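PDB 5LFZ: ArCE4A from Arthrobacter sp. AW19M34-1, which probably removes N-acetyl groups from chitin-like or related polysaccharides as a metal-dependent carbohydrate esterase family 4 deacetylase. Local coordinates for residues Lys115-His126 and Ile134-Asp142. Numbering follows the deposited sequence.
Sequences KPQILRPPYGAH and IPYPLVLWD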
ATOM      1  N   LYS A 115       1.379 -11.240   9.860  1.00 25.15           N
ATOM      2  CA  LYS A 115       2.604 -10.471   9.748  1.00 24.82           C
ATOM      3  C   LYS A 115       2.667  -9.890   8.341  1.00 25.48           C
ATOM      4  O   LYS A 115       2.375 -10.595   7.375  1.00 28.54           O
ATOM      5  CB  LYS A 115       3.822 -11.360  10.035  1.00 33.63           C
ATOM      6  CG  LYS A 115       5.134 -10.617  10.202  1.00 39.37           C
ATOM      7  CD  LYS A 115       6.294 -11.592  10.367  1.00 48.51           C
ATOM      8  CE  LYS A 115       6.106 -12.491  11.585  1.00 52.38           C
ATOM      9  NZ  LYS A 115       6.729 -11.920  12.811  1.00 53.33           N
ATOM     10  N   PRO A 116       3.024  -8.600   8.211  1.00 28.04           N
ATOM     11  CA  PRO A 116       3.179  -8.061   6.857  1.00 27.11           C
ATOM     12  C   PRO A 116       4.333  -8.751   6.147  1.00 25.20           C
ATOM     13  O   PRO A 116       5.222  -9.296   6.806  1.00 29.76           O
ATOM     14  CB  PRO A 116       3.481  -6.579   7.097  1.00 27.24           C
ATOM     15  CG  PRO A 116       4.146  -6.571   8.437  1.00 30.71           C
ATOM     16  CD  PRO A 116       3.423  -7.620   9.237  1.00 25.97           C
ATOM     17  N   GLN A 117       4.316  -8.749   4.823  1.00 27.11           N
ATOM     18  CA  GLN A 117       5.369  -9.405   4.067  1.00 29.55           C
ATOM     19  C   GLN A 117       6.104  -8.403   3.197  1.00 25.91           C
ATOM     20  O   GLN A 117       7.011  -8.763   2.451  1.00 26.06           O
ATOM     21  CB  GLN A 117       4.789 -10.536   3.216  1.00 38.09           C
ATOM     22  CG  GLN A 117       4.026 -11.570   4.023  1.00 41.84           C
ATOM     23  CD  GLN A 117       3.217 -12.507   3.151  1.00 54.99           C
ATOM     24  OE1 GLN A 117       2.951 -12.213   1.984  1.00 58.82           O
ATOM     25  NE2 GLN A 117       2.819 -13.643   3.713  1.00 57.73           N
ATOM     26  N   ILE A 118       5.695  -7.141   3.299  1.00 23.32           N
ATOM     27  CA  ILE A 118       6.265  -6.051   2.519  1.00 23.03           C
ATOM     28  C   ILE A 118       6.295  -4.779   3.361  1.00 21.65           C
ATOM     29  O   ILE A 118       5.501  -4.629   4.293  1.00 23.15           O
ATOM     30  CB  ILE A 118       5.449  -5.786   1.229  1.00 22.37           C
ATOM     31  CG1 ILE A 118       3.978  -5.537   1.581  1.00 24.78           C
ATOM     32  CG2 ILE A 118       5.560  -6.962   0.270  1.00 25.35           C
ATOM     33  CD1 ILE A 118       3.074  -5.343   0.365  1.00 24.26           C
ATOM     34  N   LEU A 119       7.201  -3.864   3.032  1.00 21.18           N
ATOM     35  CA  LEU A 119       7.294  -2.587   3.734  1.00 21.00           C
ATOM     36  C   LEU A 119       7.510  -1.477   2.719  1.00 21.53           C
ATOM     37  O   LEU A 119       8.253  -1.648   1.756  1.00 23.32           O
ATOM     38  CB  LEU A 119       8.436  -2.604   4.765  1.00 23.09           C
ATOM     39  CG  LEU A 119       8.671  -1.348   5.624  1.00 22.86           C
ATOM     40  CD1 LEU A 119       9.184  -1.736   7.010  1.00 24.44           C
ATOM     41  CD2 LEU A 119       9.630  -0.358   4.963  1.00 26.99           C
ATOM     42  N   ARG A 120       6.852  -0.344   2.934  1.00 23.78           N
ATOM     43  CA  ARG A 120       7.067   0.843   2.111  1.00 23.48           C
ATOM     44  C   ARG A 120       7.690   1.917   2.989  1.00 20.44           C
ATOM     45  O   ARG A 120       7.136   2.265   4.029  1.00 25.26           O
ATOM     46  CB  ARG A 120       5.760   1.332   1.497  1.00 24.40           C
ATOM     47  CG  ARG A 120       5.899   2.647   0.763  1.00 19.80           C
ATOM     48  CD  ARG A 120       4.630   2.985   0.014  1.00 23.57           C
ATOM     49  NE  ARG A 120       4.488   2.236  -1.232  1.00 22.79           N
ATOM     50  CZ  ARG A 120       3.335   2.124  -1.886  1.00 21.87           C
ATOM     51  NH1 ARG A 120       2.248   2.701  -1.387  1.00 21.26           N
ATOM     52  NH2 ARG A 120       3.260   1.441  -3.025  1.00 23.86           N
ATOM     53  N   PRO A 121       8.866   2.415   2.603  1.00 23.32           N
ATOM     54  CA  PRO A 121       9.521   3.411   3.454  1.00 25.25           C
ATOM     55  C   PRO A 121       8.851   4.771   3.310  1.00 23.64           C
ATOM     56  O   PRO A 121       8.557   5.178   2.189  1.00 30.30           O
ATOM     57  CB  PRO A 121      10.954   3.440   2.920  1.00 30.44           C
ATOM     58  CG  PRO A 121      10.817   3.068   1.479  1.00 29.33           C
ATOM     59  CD  PRO A 121       9.671   2.075   1.417  1.00 26.62           C
ATOM     60  N   PRO A 122       8.599   5.454   4.435  1.00 26.39           N
ATOM     61  CA  PRO A 122       8.030   6.809   4.403  1.00 26.41           C
ATOM     62  C   PRO A 122       8.782   7.738   3.457  1.00 30.38           C
ATOM     63  O   PRO A 122      10.014   7.728   3.434  1.00 33.07           O
ATOM     64  CB  PRO A 122       8.171   7.271   5.853  1.00 27.90           C
ATOM     65  CG  PRO A 122       8.034   6.010   6.636  1.00 27.37           C
ATOM     66  CD  PRO A 122       8.737   4.954   5.812  1.00 28.18           C
ATOM     67  N   TYR A 123       8.030   8.506   2.669  1.00 31.12           N
ATOM     68  CA  TYR A 123       8.579   9.481   1.724  1.00 32.40           C
ATOM     69  C   TYR A 123       9.395   8.817   0.619  1.00 31.15           C
ATOM     70  O   TYR A 123      10.041   9.502  -0.172  1.00 35.70           O
ATOM     71  CB  TYR A 123       9.434  10.527   2.459  1.00 33.79           C
ATOM     72  CG  TYR A 123       8.765  11.055   3.709  1.00 35.21           C
ATOM     73  CD1 TYR A 123       7.705  11.949   3.629  1.00 33.36           C
ATOM     74  CD2 TYR A 123       9.183  10.648   4.969  1.00 32.28           C
ATOM     75  CE1 TYR A 123       7.081  12.424   4.769  1.00 34.47           C
ATOM     76  CE2 TYR A 123       8.565  11.115   6.115  1.00 33.59           C
ATOM     77  CZ  TYR A 123       7.516  12.003   6.011  1.00 37.56           C
ATOM     78  OH  TYR A 123       6.903  12.469   7.155  1.00 41.02           O
ATOM     79  N   GLY A 124       9.351   7.490   0.559  1.00 28.39           N
ATOM     80  CA  GLY A 124      10.123   6.736  -0.414  1.00 30.83           C
ATOM     81  C   GLY A 124      11.612   6.715  -0.111  1.00 35.17           C
ATOM     82  O   GLY A 124      12.416   6.264  -0.926  1.00 34.84           O
ATOM     83  N   ALA A 125      11.979   7.207   1.067  1.00 37.23           N
ATOM     84  CA  ALA A 125      13.380   7.386   1.420  1.00 35.99           C
ATOM     85  C   ALA A 125      13.982   6.086   1.928  1.00 31.61           C
ATOM     86  O   ALA A 125      13.476   5.494   2.879  1.00 32.15           O
ATOM     87  CB  ALA A 125      13.526   8.479   2.463  1.00 33.85           C
ATOM     88  N   HIS A 126      15.064   5.655   1.287  1.00 31.07           N
ATOM     89  CA  HIS A 126      15.745   4.423   1.670  1.00 29.39           C
ATOM     90  C   HIS A 126      17.174   4.428   1.134  1.00 31.98           C
ATOM     91  O   HIS A 126      17.587   5.361   0.445  1.00 35.94           O
ATOM     92  CB  HIS A 126      14.977   3.205   1.150  1.00 32.37           C
ATOM     93  CG  HIS A 126      15.067   3.026  -0.332  1.00 32.78           C
ATOM     94  ND1 HIS A 126      15.877   2.079  -0.920  1.00 37.15           N
ATOM     95  CD2 HIS A 126      14.466   3.690  -1.350  1.00 33.81           C
ATOM     96  CE1 HIS A 126      15.764   2.159  -2.234  1.00 38.69           C
ATOM     97  NE2 HIS A 126      14.915   3.130  -2.519  1.00 36.51           N
ATOM     98  N   ILE A 134      15.845  -4.364   6.930  1.00 37.49           N
ATOM     99  CA  ILE A 134      14.409  -4.564   6.777  1.00 32.14           C
ATOM    100  C   ILE A 134      14.128  -5.959   6.235  1.00 30.90           C
ATOM    101  O   ILE A 134      14.595  -6.320   5.155  1.00 33.02           O
ATOM    102  CB  ILE A 134      13.806  -3.489   5.861  1.00 30.57           C
ATOM    103  CG1 ILE A 134      13.932  -2.119   6.535  1.00 34.16           C
ATOM    104  CG2 ILE A 134      12.347  -3.788   5.550  1.00 31.58           C
ATOM    105  CD1 ILE A 134      13.863  -0.972   5.585  1.00 45.30           C
ATOM    106  N   PRO A 135      13.354  -6.752   6.991  1.00 30.42           N
ATOM    107  CA  PRO A 135      13.163  -8.179   6.718  1.00 33.04           C
ATOM    108  C   PRO A 135      12.147  -8.461   5.611  1.00 34.25           C
ATOM    109  O   PRO A 135      11.755  -9.612   5.426  1.00 30.10           O
ATOM    110  CB  PRO A 135      12.663  -8.715   8.060  1.00 34.87           C
ATOM    111  CG  PRO A 135      11.888  -7.579   8.630  1.00 32.44           C
ATOM    112  CD  PRO A 135      12.585  -6.312   8.170  1.00 32.05           C
ATOM    113  N   TYR A 136      11.739  -7.415   4.894  1.00 28.58           N
ATOM    114  CA  TYR A 136      10.724  -7.512   3.845  1.00 30.64           C
ATOM    115  C   TYR A 136      11.204  -6.806   2.582  1.00 25.66           C
ATOM    116  O   TYR A 136      12.053  -5.922   2.655  1.00 28.15           O
ATOM    117  CB  TYR A 136       9.395  -6.882   4.306  1.00 25.68           C
ATOM    118  CG  TYR A 136       8.956  -7.286   5.696  1.00 25.09           C
ATOM    119  CD1 TYR A 136       8.710  -8.615   6.002  1.00 31.63           C
ATOM    120  CD2 TYR A 136       8.784  -6.338   6.703  1.00 28.64           C
ATOM    121  CE1 TYR A 136       8.315  -8.998   7.264  1.00 38.88           C
ATOM    122  CE2 TYR A 136       8.382  -6.716   7.980  1.00 32.71           C
ATOM    123  CZ  TYR A 136       8.148  -8.050   8.251  1.00 33.34           C
ATOM    124  OH  TYR A 136       7.759  -8.474   9.508  1.00 36.30           O
ATOM    125  N   PRO A 137      10.666  -7.196   1.416  1.00 26.89           N
ATOM    126  CA  PRO A 137      10.923  -6.370   0.235  1.00 23.82           C
ATOM    127  C   PRO A 137      10.441  -4.942   0.470  1.00 27.58           C
ATOM    128  O   PRO A 137       9.417  -4.745   1.126  1.00 28.99           O
ATOM    129  CB  PRO A 137      10.099  -7.048  -0.863  1.00 26.80           C
ATOM    130  CG  PRO A 137       9.901  -8.463  -0.378  1.00 24.66           C
ATOM    131  CD  PRO A 137       9.808  -8.352   1.110  1.00 28.24           C
ATOM    132  N   LEU A 138      11.182  -3.966  -0.037  1.00 25.72           N
ATOM    133  CA  LEU A 138      10.742  -2.582   0.016  1.00 26.09           C
ATOM    134  C   LEU A 138       9.915  -2.275  -1.228  1.00 25.03           C
ATOM    135  O   LEU A 138      10.388  -2.424  -2.354  1.00 25.42           O
ATOM    136  CB  LEU A 138      11.933  -1.622   0.130  1.00 27.44           C
ATOM    137  CG  LEU A 138      12.662  -1.567   1.476  1.00 30.66           C
ATOM    138  CD1 LEU A 138      13.574  -2.773   1.681  1.00 38.39           C
ATOM    139  CD2 LEU A 138      13.455  -0.279   1.594  1.00 34.24           C
ATOM    140  N   VAL A 139       8.676  -1.850  -1.026  1.00 26.09           N
ATOM    141  CA  VAL A 139       7.791  -1.603  -2.151  1.00 23.20           C
ATOM    142  C   VAL A 139       7.531  -0.111  -2.320  1.00 25.80           C
ATOM    143  O   VAL A 139       6.905   0.523  -1.472  1.00 26.18           O
ATOM    144  CB  VAL A 139       6.458  -2.352  -1.989  1.00 23.81           C
ATOM    145  CG1 VAL A 139       5.542  -2.081  -3.177  1.00 25.53           C
ATOM    146  CG2 VAL A 139       6.718  -3.853  -1.810  1.00 24.95           C
ATOM    147  N   LEU A 140       8.041   0.443  -3.412  1.00 22.07           N
ATOM    148  CA  LEU A 140       7.788   1.841  -3.745  1.00 24.75           C
ATOM    149  C   LEU A 140       6.615   1.907  -4.710  1.00 23.35           C
ATOM    150  O   LEU A 140       5.598   1.251  -4.489  1.00 24.41           O
ATOM    151  CB  LEU A 140       9.036   2.502  -4.337  1.00 28.78           C
ATOM    152  CG  LEU A 140      10.199   2.792  -3.373  1.00 37.11           C
ATOM    153  CD1 LEU A 140       9.709   3.452  -2.093  1.00 38.00           C
ATOM    154  CD2 LEU A 140      10.978   1.541  -3.049  1.00 44.37           C
ATOM    155  N   TRP A 141       6.758   2.689  -5.778  1.00 23.22           N
ATOM    156  CA  TRP A 141       5.661   2.946  -6.710  1.00 25.76           C
ATOM    157  C   TRP A 141       6.182   3.559  -8.006  1.00 26.22           C
ATOM    158  O   TRP A 141       7.274   4.127  -8.036  1.00 27.12           O
ATOM    159  CB  TRP A 141       4.630   3.892  -6.081  1.00 22.04           C
ATOM    160  CG  TRP A 141       5.223   5.229  -5.716  1.00 22.40           C
ATOM    161  CD1 TRP A 141       5.310   6.341  -6.518  1.00 21.73           C
ATOM    162  CD2 TRP A 141       5.820   5.587  -4.469  1.00 25.20           C
ATOM    163  NE1 TRP A 141       5.929   7.364  -5.840  1.00 28.44           N
ATOM    164  CE2 TRP A 141       6.252   6.926  -4.578  1.00 24.54           C
ATOM    165  CE3 TRP A 141       6.031   4.904  -3.264  1.00 24.11           C
ATOM    166  CZ2 TRP A 141       6.873   7.599  -3.526  1.00 28.39           C
ATOM    167  CZ3 TRP A 141       6.652   5.572  -2.224  1.00 25.30           C
ATOM    168  CH2 TRP A 141       7.066   6.904  -2.360  1.00 28.84           C
ATOM    169  N   ASP A 142       5.398   3.477  -9.074  1.00 25.46           N
ATOM    170  CA  ASP A 142       5.792   4.155 -10.302  1.00 26.01           C
ATOM    171  C   ASP A 142       4.781   5.234 -10.674  1.00 26.59           C
ATOM    172  O   ASP A 142       5.062   6.085 -11.511  1.00 28.85           O
ATOM    173  CB  ASP A 142       5.979   3.153 -11.449  1.00 26.96           C
ATOM    174  CG  ASP A 142       4.693   2.475 -11.853  1.00 30.09           C
ATOM    175  OD1 ASP A 142       3.845   2.233 -10.975  1.00 30.64           O
ATOM    176  OD2 ASP A 142       4.531   2.175 -13.057  1.00 34.18           O
TER
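The chain leading into the Arg-Pro-Pro-Tyr motif of CE4 (NodB) deacetylases, Arg120 to Tyr123, pairs with 134-142 through a single parallel bridge between Leu119 and Leu138. Its evidence is two backbone bonds: Leu119 N to Pro137 O at 3.1 Å, and Val139 N to Leu119 O at 2.8 Å. A bend at chi3 (-78°) brings the guanidinium edge to two successive carbonyls, Arg120 NE reaching Val139 O at 3.0 Å and its NH2 reaching Leu140 O at 2.8 Å, the latter from above the carbonyl plane. Trp141 meets one guanidinium face with its ring edge, the planes 84° apart. Arg120 NH1 is salt-bridged to Asp32, so a leucine here would probably leave that carboxylate without its mate and the carbonyls of Val139 and Leu140, both buried residues, without their side-chain donors. Gly124 CA lies 3.6 Å from Trp141 CH2, and a CB on it would collide with the indole. Leu140 CD1 touches both this CA and Pro121 CG, 3.8 Å from the latter. At the other end, the Tyr136 ring receives the Pro116 peptide over one face and Pro135 CG on the opposite one; its hydroxyl is hydrogen-bonded to Asp105. The Tyr123 side chain lies about 6 Å from the bound nickel, its ring edge-to-face with the ligand His86, and Arg120 O is hydrogen-bonded to ND1 of another ligand, His82, so the motif lines the metal site. Helix 94-112 covers the Leu119 and Pro116 side, strand 54-57 packs on Ile118, Arg120 and Val139, strand 168-173 on the last two, and Leu138 pairs with strand 214-215.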